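Local coordinates for protein cytochrome c2 iso-2 (Rhodospirillum centenum, PDB 1JDL) that carries electrons through a covalently bound heme c to the oxidized bacteriochlorophyll in photophosphorylation, and may also serve in respiration, at residues G57-H62 against A84-A89. Numbering follows the deposited sequence.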
ATOM      1  N   GLY A  57      -7.588  -7.868  -0.372  1.00 16.54           N
ATOM      2  CA  GLY A  57      -8.438  -7.192   0.590  1.00 16.76           C
ATOM      3  C   GLY A  57      -9.607  -8.071   0.996  1.00 18.18           C
ATOM      4  O   GLY A  57      -9.932  -8.169   2.180  1.00 18.24           O
ATOM      5  N   GLU A  58     -10.237  -8.712   0.015  1.00 17.97           N
ATOM      6  CA  GLU A  58     -11.373  -9.596   0.282  1.00 20.47           C
ATOM      7  C   GLU A  58     -10.943 -10.774   1.149  1.00 21.62           C
ATOM      8  O   GLU A  58     -11.746 -11.327   1.908  1.00 22.48           O
ATOM      9  CB  GLU A  58     -11.960 -10.122  -1.032  1.00 23.79           C
ATOM     10  CG  GLU A  58     -12.629  -9.062  -1.889  1.00 30.61           C
ATOM     11  CD  GLU A  58     -13.973  -8.620  -1.340  1.00 34.51           C
ATOM     12  OE1 GLU A  58     -14.586  -7.710  -1.933  1.00 38.52           O
ATOM     13  OE2 GLU A  58     -14.422  -9.183  -0.319  1.00 38.50           O
ATOM     14  N   ALA A  59      -9.674 -11.158   1.030  1.00 20.42           N
ATOM     15  CA  ALA A  59      -9.126 -12.266   1.805  1.00 18.71           C
ATOM     16  C   ALA A  59      -8.716 -11.817   3.208  1.00 20.10           C
ATOM     17  O   ALA A  59      -8.185 -12.610   3.989  1.00 20.72           O
ATOM     18  CB  ALA A  59      -7.934 -12.879   1.079  1.00 21.01           C
ATOM     19  N   GLY A  60      -8.944 -10.541   3.518  1.00 18.01           N
ATOM     20  CA  GLY A  60      -8.633 -10.039   4.848  1.00 18.11           C
ATOM     21  C   GLY A  60      -7.487  -9.060   5.014  1.00 19.02           C
ATOM     22  O   GLY A  60      -7.198  -8.630   6.136  1.00 20.29           O
ATOM     23  N   LEU A  61      -6.833  -8.685   3.922  1.00 16.64           N
ATOM     24  CA  LEU A  61      -5.708  -7.765   4.040  1.00 15.97           C
ATOM     25  C   LEU A  61      -6.105  -6.321   4.350  1.00 16.51           C
ATOM     26  O   LEU A  61      -6.865  -5.694   3.607  1.00 17.28           O
ATOM     27  CB  LEU A  61      -4.856  -7.796   2.765  1.00 15.64           C
ATOM     28  CG  LEU A  61      -3.647  -6.852   2.758  1.00 16.58           C
ATOM     29  CD1 LEU A  61      -2.689  -7.203   3.899  1.00 18.06           C
ATOM     30  CD2 LEU A  61      -2.947  -6.943   1.407  1.00 17.39           C
ATOM     31  N   HIS A  62      -5.592  -5.814   5.465  1.00 15.74           N
ATOM     32  CA  HIS A  62      -5.822  -4.435   5.887  1.00 17.23           C
ATOM     33  C   HIS A  62      -4.432  -3.834   5.994  1.00 17.11           C
ATOM     34  O   HIS A  62      -3.484  -4.526   6.383  1.00 17.95           O
ATOM     35  CB  HIS A  62      -6.550  -4.411   7.232  1.00 18.29           C
ATOM     36  CG  HIS A  62      -7.960  -4.902   7.144  1.00 19.80           C
ATOM     37  ND1 HIS A  62      -9.045  -4.053   7.110  1.00 22.20           N
ATOM     38  CD2 HIS A  62      -8.456  -6.152   6.999  1.00 20.91           C
ATOM     39  CE1 HIS A  62     -10.150  -4.761   6.942  1.00 19.22           C
ATOM     40  NE2 HIS A  62      -9.819  -6.037   6.871  1.00 22.73           N
ATOM     41  N   ALA A  84      -1.934 -16.851  -0.699  1.00 21.84           N
ATOM     42  CA  ALA A  84      -1.644 -18.273  -0.562  1.00 21.89           C
ATOM     43  C   ALA A  84      -1.851 -18.703   0.887  1.00 22.04           C
ATOM     44  O   ALA A  84      -2.505 -19.711   1.156  1.00 22.37           O
ATOM     45  CB  ALA A  84      -0.217 -18.561  -0.997  1.00 23.57           C
ATOM     46  N   ASP A  85      -1.296 -17.937   1.821  1.00 22.10           N
ATOM     47  CA  ASP A  85      -1.432 -18.256   3.239  1.00 23.03           C
ATOM     48  C   ASP A  85      -2.892 -18.286   3.675  1.00 23.46           C
ATOM     49  O   ASP A  85      -3.263 -19.030   4.584  1.00 22.65           O
ATOM     50  CB  ASP A  85      -0.685 -17.233   4.101  1.00 24.51           C
ATOM     51  CG  ASP A  85       0.816 -17.431   4.084  1.00 24.70           C
ATOM     52  OD1 ASP A  85       1.284 -18.441   3.521  1.00 25.61           O
ATOM     53  OD2 ASP A  85       1.529 -16.573   4.648  1.00 27.84           O
ATOM     54  N   ALA A  86      -3.718 -17.471   3.025  1.00 23.09           N
ATOM     55  CA  ALA A  86      -5.135 -17.383   3.367  1.00 23.91           C
ATOM     56  C   ALA A  86      -5.991 -18.496   2.775  1.00 24.92           C
ATOM     57  O   ALA A  86      -7.171 -18.619   3.116  1.00 25.74           O
ATOM     58  CB  ALA A  86      -5.688 -16.029   2.934  1.00 24.35           C
ATOM     59  N   GLY A  87      -5.407 -19.298   1.890  1.00 24.80           N
ATOM     60  CA  GLY A  87      -6.163 -20.374   1.272  1.00 24.76           C
ATOM     61  C   GLY A  87      -6.743 -19.985  -0.077  1.00 26.48           C
ATOM     62  O   GLY A  87      -7.672 -20.631  -0.573  1.00 26.24           O
ATOM     63  N   HIS A  88      -6.200 -18.923  -0.671  1.00 25.84           N
ATOM     64  CA  HIS A  88      -6.655 -18.442  -1.974  1.00 26.37           C
ATOM     65  C   HIS A  88      -5.479 -18.345  -2.937  1.00 27.27           C
ATOM     66  O   HIS A  88      -5.315 -17.343  -3.640  1.00 27.27           O
ATOM     67  CB  HIS A  88      -7.310 -17.061  -1.843  1.00 28.87           C
ATOM     68  CG  HIS A  88      -8.471 -17.027  -0.897  1.00 31.79           C
ATOM     69  ND1 HIS A  88      -8.318 -16.933   0.469  1.00 33.40           N
ATOM     70  CD2 HIS A  88      -9.805 -17.090  -1.123  1.00 34.40           C
ATOM     71  CE1 HIS A  88      -9.507 -16.940   1.045  1.00 35.20           C
ATOM     72  NE2 HIS A  88     -10.426 -17.035   0.101  1.00 35.53           N
ATOM     73  N   ALA A  89      -4.666 -19.394  -2.972  1.00 27.50           N
ATOM     74  CA  ALA A  89      -3.492 -19.430  -3.835  1.00 28.60           C
ATOM     75  C   ALA A  89      -3.836 -19.245  -5.307  1.00 29.36           C
ATOM     76  O   ALA A  89      -3.082 -18.628  -6.057  1.00 29.70           O
ATOM     77  CB  ALA A  89      -2.746 -20.744  -3.637  1.00 27.90           C
TER
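A59 meets A86 and H88 in a small surface contact between two helix ends. The CB of A59 does all the touching from its side. It lies 4.3 Å from the CB of A86, methyl to methyl. It also lies 4.1 Å from ND1 of H88, reaching the imidazole obliquely. The CB of A86 sits at the edge of that same ring, in its plane. The A59 methyl thus meets one methyl and one ring nitrogen, and of these two pairs just the one with A86 is purely apolar. No hydrogen bond joins 57-62 to 84-89, and the two together bury only 95 Å².

The first torsion of H88 turns its ring back toward A86. CG stands anti to the carbonyl carbon, beside the backbone N (chi1 -58°). This sets the ring beside the A86 methyl, with ND1 close to A59 CB.

Both backbones turn in the same way here. Helix 51-58 ends in a Schellman motif at G60, with G60 N bonded to G57 O at 2.9 Å. Helix 75-85 ends in a second one at G87, whose N bonds to A84 O at 3.0 Å. Both glycines have the positive phi that this turn requires. In each case the alanine just before the glycine presents its methyl to the other segment.

Deeper packing joins the same parts of the fold. A59 also touches L83, and the buried L61 packs on F78, L79 and F82, all of helix 75-85. Beside the contact, D85 OD2 forms a salt bridge with K81 NZ.

The side chain of A59 is about 12 Å from the heme, and the contact lies away from the annotated heme-binding residues. Its chemistry is van der Waals contact alone, which implies a weak link with little directional preference between the two helix ends.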